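Local coordinates for protein O-methyltransferase, SAM-dependent (Legionella pneumophila subsp. pneumophila, PDB 3R3H) that probably transfers a methyl group from S-adenosylmethionine to a hydroxyl oxygen of a substrate, at residues A[14-19]-A[45-50]; A[126-131]-A[135-140]; A[77-82]-A[112-117]. One frame throughout, in Å; residues are numbered along the deposited sequence.

All three contacts are largely buried, yet they differ in what holds them. Contact 1 joins the N-terminal helix 10-20 to helix 46-59, close to the second subunit, and is made by aliphatic carbons alone. Contacts 2 and 3 each set a helix end or its flank against the central sheet, on strands 137-143 and 114-118. Contact 3 is the polar one, a lysine closing the end of helix 73-80, whereas contact 2 sets a leucine against a phenylalanine and a neighbouring glutamine. Contacts 1 and 3 meet where Ala49 packs on Ala77; contacts 2 and 3 meet through Ser127 with Arg117 and Phe139 with Met78.

Contact 1 of 3, residues A[14-19]-A[45-50]; sequences KYLLDI and APEQAQ
This is a small helix-to-helix contact made through aliphatic carbons, in which Leu16 and Leu17 of the N-terminal helix 10-20 meet Glu47 in the first turn of helix 46-59. Both leucines touch the same atom, the CG methylene of the glutamate: Leu17 CD1 lies 3.6 Å from Glu47 CG, and Leu16 CD2 lies 3.7 Å from it. The Leu16 side chain crosses that of Glu47 at about a right angle. Its CG stands anti to the backbone N (chi1 -179°), and the CD2 branch makes the touch. Leu17 sets out to one side of the glutamate and reaches it with CD1.

The Glu47 chain bends at chi2 (68°), which turns the carboxylate off the line of the methylene that the leucines hold. OE1 of that buried carboxylate is hydrogen-bonded to Tyr13 OH, on the same N-terminal helix, and a polar link thus accompanies the aliphatic one. Leu16 also packs on Phe172 of the second subunit, and Asp18 forms a salt bridge with Lys198 of that subunit. The contact therefore lies where the N-terminal helix is held between its own Rossmann-like methyltransferase domain and the partner chain, as in dimeric class I O-methyltransferases.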
# COMPACT_ATOMS: atom_id res chain seq x y z
N LYS A 14 18.00 2.99 4.57
CA LYS A 14 18.57 4.34 4.58
C LYS A 14 18.28 5.01 3.23
O LYS A 14 17.91 6.18 3.18
CB LYS A 14 20.09 4.24 4.77
CG LYS A 14 20.66 5.04 5.93
CD LYS A 14 20.68 4.23 7.24
CE LYS A 14 19.29 4.00 7.84
NZ LYS A 14 19.33 3.20 9.11
N TYR A 15 18.45 4.24 2.16
CA TYR A 15 18.22 4.70 0.78
C TYR A 15 16.73 4.98 0.56
O TYR A 15 16.35 6.04 0.05
CB TYR A 15 18.69 3.61 -0.20
CG TYR A 15 18.63 4.00 -1.67
CD1 TYR A 15 19.36 5.10 -2.15
CD2 TYR A 15 17.85 3.28 -2.57
CE1 TYR A 15 19.30 5.47 -3.50
CE2 TYR A 15 17.78 3.65 -3.93
CZ TYR A 15 18.50 4.74 -4.38
OH TYR A 15 18.42 5.13 -5.70
N LEU A 16 15.90 4.03 0.96
CA LEU A 16 14.46 4.15 0.83
C LEU A 16 14.03 5.49 1.41
O LEU A 16 13.44 6.34 0.74
CB LEU A 16 13.78 3.01 1.59
CG LEU A 16 12.25 2.90 1.60
CD1 LEU A 16 11.85 1.48 1.97
CD2 LEU A 16 11.64 3.90 2.57
N LEU A 17 14.38 5.68 2.68
CA LEU A 17 14.07 6.90 3.41
C LEU A 17 14.54 8.16 2.66
O LEU A 17 13.78 9.11 2.48
CB LEU A 17 14.75 6.83 4.78
CG LEU A 17 13.97 6.52 6.07
CD1 LEU A 17 12.73 5.68 5.85
CD2 LEU A 17 14.94 5.83 7.02
N ASP A 18 15.79 8.13 2.21
CA ASP A 18 16.41 9.25 1.50
C ASP A 18 15.62 9.71 0.28
O ASP A 18 15.33 10.91 0.13
CB ASP A 18 17.81 8.86 1.05
CG ASP A 18 18.55 10.01 0.41
OD1 ASP A 18 19.37 9.77 -0.50
OD2 ASP A 18 18.30 11.17 0.82
N ILE A 19 15.28 8.77 -0.59
CA ILE A 19 14.55 9.09 -1.81
C ILE A 19 13.04 9.30 -1.66
O ILE A 19 12.41 9.85 -2.55
CB ILE A 19 14.78 8.01 -2.89
CG1 ILE A 19 14.14 6.69 -2.45
CG2 ILE A 19 16.29 7.81 -3.13
CD1 ILE A 19 14.09 5.63 -3.54
N ALA A 45 6.33 3.50 11.61
CA ALA A 45 7.59 3.95 11.01
C ALA A 45 7.32 5.13 10.10
O ALA A 45 6.23 5.26 9.54
CB ALA A 45 8.23 2.84 10.23
N PRO A 46 8.32 6.01 9.94
CA PRO A 46 8.24 7.21 9.10
C PRO A 46 7.52 7.03 7.77
O PRO A 46 6.66 7.84 7.41
CB PRO A 46 9.70 7.59 8.91
CG PRO A 46 10.29 7.23 10.22
CD PRO A 46 9.67 5.88 10.53
N GLU A 47 7.88 5.98 7.02
CA GLU A 47 7.28 5.71 5.71
C GLU A 47 5.95 4.98 5.82
O GLU A 47 5.13 4.99 4.88
CB GLU A 47 8.24 4.92 4.82
CG GLU A 47 9.44 4.37 5.55
CD GLU A 47 9.07 3.29 6.53
OE1 GLU A 47 9.91 2.91 7.37
OE2 GLU A 47 7.92 2.82 6.46
N GLN A 48 5.73 4.36 6.98
CA GLN A 48 4.50 3.64 7.23
C GLN A 48 3.44 4.70 7.33
O GLN A 48 2.33 4.55 6.82
CB GLN A 48 4.58 2.89 8.56
CG GLN A 48 4.47 1.39 8.39
CD GLN A 48 5.59 0.86 7.50
OE1 GLN A 48 6.73 0.73 7.94
NE2 GLN A 48 5.26 0.57 6.25
N ALA A 49 3.81 5.79 7.99
CA ALA A 49 2.92 6.91 8.21
C ALA A 49 2.71 7.67 6.91
O ALA A 49 1.61 8.14 6.62
CB ALA A 49 3.49 7.83 9.27
N GLN A 50 3.77 7.80 6.12
CA GLN A 50 3.66 8.51 4.87
C GLN A 50 2.79 7.71 3.91
O GLN A 50 2.12 8.28 3.04
CB GLN A 50 5.05 8.76 4.30
CG GLN A 50 5.02 9.43 2.95
CD GLN A 50 6.32 10.14 2.62
OE1 GLN A 50 6.63 10.40 1.45
NE2 GLN A 50 7.09 10.48 3.65

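Contact 2 of 3, residues A[126-131]-A[135-140]; sequences HSLLNE and HQFDFI
The helix-to-strand connection of a Rossmann-like methyltransferase fold is closed here by Leu128 of helix 121-132, which packs on Phe137, where the chain comes into strand 137-143, just ahead of the corner at Asp138. The chain leaves the helix and turns within a few residues, bringing the last turns of the helix back beside the incoming strand. Leu128 CD1 comes within 4.2 Å of Phe137 CZ, the far end of the ring, and the two side chains cross at about a right angle. The methyl approaches the ring obliquely. With CG of Phe137 anti to its carbonyl carbon (chi1 -55°), the ring reaches across to the leucine.

One face of the same ring is lined by the neighbouring residue, Gln136, whose CB stands 3.8 Å above the ring plane toward the rim. The rest of the Gln136 side chain, extended beyond CG, runs to the helix backbone and brings its terminal amide close to the carbonyl oxygen of Leu128. Leu65 of the adjacent strand 63-68 packs on both Leu128 and Phe137, so that the pair belongs to the layer between the sheet and this helix. Leu159 of helix 149-159 also packs on Gln136 and Leu129.

Between the leucine and the phenylalanine the attraction is dispersion and the exclusion of water, without a directed bond. The join thus rests on one loose, undirected apolar contact, with the glutamine chain and its amide set beside the helix backbone.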
# COMPACT_ATOMS: atom_id res chain seq x y z
N HIS A 126 -16.97 2.33 21.78
CA HIS A 126 -18.42 2.18 21.95
C HIS A 126 -19.00 3.57 22.12
O HIS A 126 -20.07 3.87 21.60
CB HIS A 126 -18.75 1.33 23.17
CG HIS A 126 -18.38 -0.11 23.01
ND1 HIS A 126 -17.26 -0.66 23.61
CD2 HIS A 126 -18.93 -1.09 22.26
CE1 HIS A 126 -17.14 -1.91 23.22
NE2 HIS A 126 -18.13 -2.20 22.40
N SER A 127 -18.28 4.41 22.84
CA SER A 127 -18.71 5.77 23.05
C SER A 127 -18.87 6.49 21.71
O SER A 127 -19.82 7.26 21.49
CB SER A 127 -17.70 6.51 23.91
OG SER A 127 -17.69 7.88 23.57
N LEU A 128 -17.90 6.26 20.82
CA LEU A 128 -17.91 6.86 19.49
C LEU A 128 -19.10 6.35 18.68
O LEU A 128 -19.66 7.09 17.87
CB LEU A 128 -16.62 6.53 18.76
CG LEU A 128 -15.37 7.29 19.18
CD1 LEU A 128 -14.18 6.72 18.44
CD2 LEU A 128 -15.53 8.76 18.85
N LEU A 129 -19.46 5.09 18.90
CA LEU A 129 -20.60 4.50 18.20
C LEU A 129 -21.88 5.12 18.72
O LEU A 129 -22.70 5.61 17.93
CB LEU A 129 -20.65 2.99 18.43
CG LEU A 129 -20.09 2.11 17.31
CD1 LEU A 129 -20.35 0.65 17.65
CD2 LEU A 129 -20.75 2.48 15.99
N ASN A 130 -22.06 5.08 20.04
CA ASN A 130 -23.24 5.66 20.69
C ASN A 130 -23.42 7.07 20.14
O ASN A 130 -24.37 7.36 19.41
CB ASN A 130 -23.02 5.77 22.22
CG ASN A 130 -23.18 4.43 22.95
OD1 ASN A 130 -22.90 3.36 22.41
ND2 ASN A 130 -23.61 4.51 24.22
N GLU A 131 -22.47 7.92 20.48
CA GLU A 131 -22.47 9.32 20.09
C GLU A 131 -22.60 9.65 18.61
O GLU A 131 -23.57 10.29 18.20
CB GLU A 131 -21.23 10.00 20.66
CG GLU A 131 -21.14 9.88 22.19
CD GLU A 131 -22.45 10.25 22.89
OE1 GLU A 131 -22.90 11.41 22.74
OE2 GLU A 131 -23.02 9.38 23.58
N HIS A 135 -21.41 4.65 10.44
CA HIS A 135 -20.47 4.95 9.37
C HIS A 135 -19.91 6.36 9.42
O HIS A 135 -20.35 7.26 8.72
CB HIS A 135 -21.11 4.60 8.03
CG HIS A 135 -21.57 3.18 7.96
ND1 HIS A 135 -22.18 2.63 6.84
CD2 HIS A 135 -21.53 2.18 8.88
CE1 HIS A 135 -22.48 1.37 7.08
NE2 HIS A 135 -22.10 1.07 8.31
N GLN A 136 -18.90 6.51 10.28
CA GLN A 136 -18.22 7.78 10.57
C GLN A 136 -16.83 7.99 10.00
O GLN A 136 -16.48 9.09 9.56
CB GLN A 136 -18.06 7.95 12.07
CG GLN A 136 -19.26 8.36 12.84
CD GLN A 136 -18.92 8.49 14.31
OE1 GLN A 136 -18.72 7.48 15.00
NE2 GLN A 136 -18.82 9.72 14.80
N PHE A 137 -16.02 6.95 10.04
CA PHE A 137 -14.65 7.06 9.59
C PHE A 137 -14.35 6.52 8.21
O PHE A 137 -14.74 5.41 7.85
CB PHE A 137 -13.74 6.42 10.63
CG PHE A 137 -13.93 6.99 12.01
CD1 PHE A 137 -13.42 8.24 12.33
CD2 PHE A 137 -14.68 6.30 12.97
CE1 PHE A 137 -13.65 8.81 13.58
CE2 PHE A 137 -14.92 6.84 14.22
CZ PHE A 137 -14.40 8.11 14.53
N ASP A 138 -13.64 7.33 7.44
CA ASP A 138 -13.24 6.99 6.09
C ASP A 138 -11.96 6.16 6.16
O ASP A 138 -11.65 5.41 5.25
CB ASP A 138 -12.97 8.28 5.30
CG ASP A 138 -14.22 9.13 5.16
OD1 ASP A 138 -15.02 8.83 4.23
OD2 ASP A 138 -14.41 10.07 5.97
N PHE A 139 -11.23 6.32 7.26
CA PHE A 139 -10.00 5.57 7.45
C PHE A 139 -9.81 5.27 8.94
O PHE A 139 -9.87 6.16 9.79
CB PHE A 139 -8.79 6.34 6.91
CG PHE A 139 -7.47 5.65 7.15
CD1 PHE A 139 -7.18 4.45 6.52
CD2 PHE A 139 -6.56 6.16 8.06
CE1 PHE A 139 -5.99 3.76 6.79
CE2 PHE A 139 -5.36 5.48 8.35
CZ PHE A 139 -5.08 4.28 7.71
N ILE A 140 -9.62 3.99 9.25
CA ILE A 140 -9.42 3.55 10.62
C ILE A 140 -8.10 2.78 10.67
O ILE A 140 -7.82 1.95 9.81
CB ILE A 140 -10.59 2.65 11.06
CG1 ILE A 140 -11.90 3.44 10.95
CG2 ILE A 140 -10.37 2.15 12.49
CD1 ILE A 140 -13.13 2.66 11.31

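Contact 3 of 3, residues A[77-82]-A[112-117]; sequences AMSLAL and HKIKLR
Hydrogen bonds from Lys113 dominate the contact between the end of helix 73-80 and the chain entering strand 114-118. Lys113 NZ donates to two backbone carbonyls, Ser79 O at 2.9 Å and Leu82 O at 2.8 Å. At Ser79 the angle C=O...NZ is 150°, with the donor tilted 25° from the carbonyl plane. At Leu82 the amine instead sits above the carbonyl plane, away from the lone pairs. The lysine chain bends at chi3 (-63°), and this bend helps carry NZ to the two oxygens. Two bonds thus limit the freedom of the buried ammonium group, and its positive charge would probably be eased by the carbonyl dipoles gathered at the helix C-terminus.

Van der Waals contacts run alongside. Lys113 CE lies 3.8 Å from Ser79 CB, so the aliphatic part of the lysine rests on the serine. Ile114 adds its CG1-CD1 branch, with CD1 3.8 Å from Ser79 OG. That hydroxyl is hydrogen-bonded within its own helix to Leu76 O.

Around this junction, strand 87-92 lies next to strand 114-118, and its Val88 packs on both Ser79 and Ile114. On another side of the helix end, Met78 and Leu82 pack on Ile56 of helix 46-59. The lysine therefore ties the C-terminal end of helix 73-80 to the chain entering strand 114-118, which is outermost in this chain's sheet.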
# COMPACT_ATOMS: atom_id res chain seq x y z
N ALA A 77 0.84 13.12 11.51
CA ALA A 77 1.02 12.78 10.10
C ALA A 77 -0.33 12.65 9.42
O ALA A 77 -0.52 13.13 8.31
CB ALA A 77 1.79 11.47 9.96
N MET A 78 -1.27 11.99 10.10
CA MET A 78 -2.61 11.79 9.56
C MET A 78 -3.35 13.11 9.30
O MET A 78 -3.94 13.27 8.23
CB MET A 78 -3.44 10.91 10.52
CG MET A 78 -3.35 9.41 10.18
SD MET A 78 -4.23 8.30 11.33
CE MET A 78 -2.93 7.12 11.65
N SER A 79 -3.31 14.05 10.25
CA SER A 79 -4.02 15.32 10.03
C SER A 79 -3.31 16.19 9.01
O SER A 79 -3.93 17.04 8.36
CB SER A 79 -4.23 16.08 11.34
OG SER A 79 -3.06 16.73 11.77
N LEU A 80 -2.01 15.99 8.86
CA LEU A 80 -1.23 16.76 7.88
C LEU A 80 -1.68 16.43 6.47
O LEU A 80 -1.57 17.25 5.57
CB LEU A 80 0.26 16.45 8.01
CG LEU A 80 1.01 17.14 9.15
CD1 LEU A 80 2.42 16.59 9.21
CD2 LEU A 80 1.04 18.65 8.92
N ALA A 81 -2.18 15.21 6.29
CA ALA A 81 -2.63 14.74 4.99
C ALA A 81 -4.14 14.95 4.88
O ALA A 81 -4.76 14.56 3.89
CB ALA A 81 -2.28 13.28 4.82
N LEU A 82 -4.72 15.59 5.88
CA LEU A 82 -6.15 15.86 5.91
C LEU A 82 -6.46 17.31 5.54
O LEU A 82 -5.65 18.21 5.77
CB LEU A 82 -6.73 15.58 7.30
CG LEU A 82 -7.12 14.17 7.75
CD1 LEU A 82 -7.66 14.20 9.17
CD2 LEU A 82 -8.18 13.63 6.81
N HIS A 112 -6.05 21.65 16.25
CA HIS A 112 -7.47 21.92 16.14
C HIS A 112 -8.17 20.81 15.38
O HIS A 112 -9.39 20.66 15.48
CB HIS A 112 -7.72 23.30 15.49
CG HIS A 112 -7.25 23.40 14.06
ND1 HIS A 112 -5.92 23.37 13.71
CD2 HIS A 112 -7.94 23.52 12.90
CE1 HIS A 112 -5.81 23.47 12.39
NE2 HIS A 112 -7.02 23.56 11.88
N LYS A 113 -7.39 20.03 14.63
CA LYS A 113 -7.91 18.91 13.84
C LYS A 113 -7.77 17.59 14.61
O LYS A 113 -8.49 16.63 14.34
CB LYS A 113 -7.17 18.80 12.50
CG LYS A 113 -7.03 20.12 11.77
CD LYS A 113 -7.00 19.99 10.25
CE LYS A 113 -5.81 19.20 9.75
NZ LYS A 113 -5.62 19.37 8.28
N ILE A 114 -6.84 17.55 15.57
CA ILE A 114 -6.58 16.35 16.36
C ILE A 114 -7.37 16.31 17.67
O ILE A 114 -7.24 17.17 18.54
CB ILE A 114 -5.08 16.22 16.65
CG1 ILE A 114 -4.30 16.19 15.33
CG2 ILE A 114 -4.80 14.94 17.42
CD1 ILE A 114 -2.79 16.31 15.50
N LYS A 115 -8.19 15.27 17.82
CA LYS A 115 -9.02 15.08 18.99
C LYS A 115 -8.53 13.86 19.80
O LYS A 115 -8.84 12.72 19.47
CB LYS A 115 -10.48 14.88 18.54
CG LYS A 115 -11.53 15.34 19.54
CD LYS A 115 -11.37 14.63 20.89
CE LYS A 115 -12.21 15.26 21.99
NZ LYS A 115 -13.66 14.89 21.89
N LEU A 116 -7.77 14.11 20.86
CA LEU A 116 -7.24 13.05 21.71
C LEU A 116 -8.27 12.45 22.67
O LEU A 116 -9.01 13.17 23.34
CB LEU A 116 -6.06 13.58 22.51
CG LEU A 116 -5.32 12.62 23.45
CD1 LEU A 116 -4.57 11.56 22.64
CD2 LEU A 116 -4.35 13.40 24.31
N ARG A 117 -8.32 11.13 22.74
CA ARG A 117 -9.24 10.43 23.63
C ARG A 117 -8.43 9.45 24.44
O ARG A 117 -7.97 8.44 23.92
CB ARG A 117 -10.28 9.66 22.82
CG ARG A 117 -11.17 10.55 21.98
CD ARG A 117 -12.18 11.28 22.83
NE ARG A 117 -13.53 10.81 22.55
CZ ARG A 117 -14.19 9.91 23.28
NH1 ARG A 117 -13.63 9.36 24.36
NH2 ARG A 117 -15.41 9.55 22.93